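Local atomic coordinates of oxetanocin-like protein (Pyrococcus furiosus, PDB entry 1XX7), a protein that probably acts as a metal-dependent 5'-deoxynucleotidase, hydrolysing 2'-deoxyribonucleoside 5'-phosphates to the deoxyribonucleoside and phosphate. Residues Ile22-Met25 with Gly26-Ile29. Numbering follows the deposited sequence.
Sequences IPRM and GWLI
The methyl end of Met25 touches Leu28 and Ile29, three and four residues further along the same helix. Met25 CE is 3.5 Å from Leu28 CD2. Met25 CE is also 3.4 Å from Ile29 CD1, tighter than a usual carbon contact. The Met25 chain leaves beside the backbone N (chi1 -77°) and bends again at chi2 and chi3, which turns its end back toward the helix. Met25 and Leu28 run side by side, while Ile29 crosses the methionine end at a slant. On the other branch of Leu28, CD1 reaches the proline ring, 3.5 Å from Pro23 CG. Arg24 and Trp27 form a second pair, pointing the same way. Arg24 CB sits 3.5 Å from Trp27 CD1. The guanidinium and indole planes are steeply inclined, 71° apart.

This is the first turn of helix 25-30, with Arg24 at its N-cap position. Ile29 N gives a nearly straight hydrogen bond of 2.9 Å to Met25 O, the i to i+4 bond of an alpha helix. The turn belongs to an HD-domain protein, and the Arg24 side chain comes within about 4 Å of the bound nickel and touches the metal ligand His41.

Glu36 holds the Arg24-Trp27 pair from outside: its OE2 forms a salt bridge with Arg24 NE and accepts a hydrogen bond from Trp27 NE1. Asp84 OD2 accepts the Met25 backbone N-H at the start of the helix. Tyr143 meets the Trp27 ring edge-to-face, and helix 123-145 also packs against that indole. The apolar side faces a second subunit, where Pro23 packs on Leu28 of that subunit and Leu28 on its Pro23.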
loop_
_atom_site.group_PDB
_atom_site.type_symbol
_atom_site.label_atom_id
_atom_site.label_comp_id
_atom_site.label_asym_id
_atom_site.label_seq_id
_atom_site.Cartn_x
_atom_site.Cartn_y
_atom_site.Cartn_z
ATOM N N ILE A 22 -13.114 -0.669 -4.409
ATOM C CA ILE A 22 -13.038 -0.004 -5.707
ATOM C C ILE A 22 -12.435 1.413 -5.551
ATOM O O ILE A 22 -12.908 2.210 -4.741
ATOM C CB ILE A 22 -14.451 -0.029 -6.417
ATOM C CG1 ILE A 22 -14.763 -1.463 -6.853
ATOM C CG2 ILE A 22 -14.489 0.877 -7.644
ATOM C CD1 ILE A 22 -16.262 -1.755 -7.136
ATOM N N PRO A 23 -11.300 1.681 -6.234
ATOM C CA PRO A 23 -10.696 3.008 -6.103
ATOM C C PRO A 23 -11.415 4.121 -6.911
ATOM O O PRO A 23 -12.095 3.903 -7.933
ATOM C CB PRO A 23 -9.231 2.806 -6.571
ATOM C CG PRO A 23 -9.243 1.603 -7.365
ATOM C CD PRO A 23 -10.485 0.793 -7.098
ATOM N N ARG A 24 -11.322 5.299 -6.352
ATOM C CA ARG A 24 -11.619 6.495 -7.066
ATOM C C ARG A 24 -10.468 6.697 -8.130
ATOM O O ARG A 24 -9.309 7.078 -7.778
ATOM C CB ARG A 24 -11.703 7.618 -6.036
ATOM C CG ARG A 24 -12.913 7.469 -5.126
ATOM C CD ARG A 24 -14.145 8.169 -5.736
ATOM N NE ARG A 24 -13.989 9.631 -5.654
ATOM C CZ ARG A 24 -14.702 10.541 -6.348
ATOM N NH1 ARG A 24 -14.467 11.838 -6.177
ATOM N NH2 ARG A 24 -15.629 10.163 -7.220
ATOM N N MET A 25 -10.808 6.425 -9.394
ATOM C CA MET A 25 -9.816 6.233 -10.480
ATOM C C MET A 25 -9.090 7.500 -10.903
ATOM O O MET A 25 -7.909 7.450 -11.220
ATOM C CB MET A 25 -10.453 5.555 -11.712
ATOM C CG MET A 25 -10.662 4.055 -11.543
ATOM S SD MET A 25 -9.141 3.004 -11.457
ATOM C CE MET A 25 -8.078 3.862 -12.500
ATOM N N GLY A 26 -9.787 8.622 -10.884
ATOM C CA GLY A 26 -9.186 9.929 -11.147
ATOM C C GLY A 26 -7.879 10.121 -10.368
ATOM O O GLY A 26 -6.836 10.401 -10.953
ATOM N N TRP A 27 -7.919 9.910 -9.050
ATOM C CA TRP A 27 -6.694 10.038 -8.225
ATOM C C TRP A 27 -5.617 9.039 -8.703
ATOM O O TRP A 27 -4.457 9.387 -8.872
ATOM C CB TRP A 27 -6.985 9.835 -6.722
ATOM C CG TRP A 27 -8.212 10.575 -6.194
ATOM C CD1 TRP A 27 -9.274 10.022 -5.556
ATOM C CD2 TRP A 27 -8.490 12.000 -6.279
ATOM N NE1 TRP A 27 -10.195 10.985 -5.251
ATOM C CE2 TRP A 27 -9.737 12.213 -5.654
ATOM C CE3 TRP A 27 -7.800 13.110 -6.819
ATOM C CZ2 TRP A 27 -10.335 13.490 -5.556
ATOM C CZ3 TRP A 27 -8.401 14.407 -6.717
ATOM C CH2 TRP A 27 -9.662 14.571 -6.109
ATOM N N LEU A 28 -6.038 7.807 -8.929
ATOM C CA LEU A 28 -5.138 6.709 -9.100
ATOM C C LEU A 28 -4.321 6.875 -10.370
ATOM O O LEU A 28 -3.089 6.687 -10.381
ATOM C CB LEU A 28 -5.955 5.418 -9.086
ATOM C CG LEU A 28 -5.358 4.040 -9.283
ATOM C CD1 LEU A 28 -6.313 2.935 -8.824
ATOM C CD2 LEU A 28 -4.999 3.862 -10.764
ATOM N N ILE A 29 -5.014 7.284 -11.414
ATOM C CA ILE A 29 -4.415 7.559 -12.689
ATOM C C ILE A 29 -3.476 8.795 -12.671
ATOM O O ILE A 29 -2.518 8.832 -13.417
ATOM C CB ILE A 29 -5.511 7.687 -13.774
ATOM C CG1 ILE A 29 -6.200 6.316 -13.943
ATOM C CG2 ILE A 29 -4.890 8.105 -15.102
ATOM C CD1 ILE A 29 -7.423 6.316 -14.729
#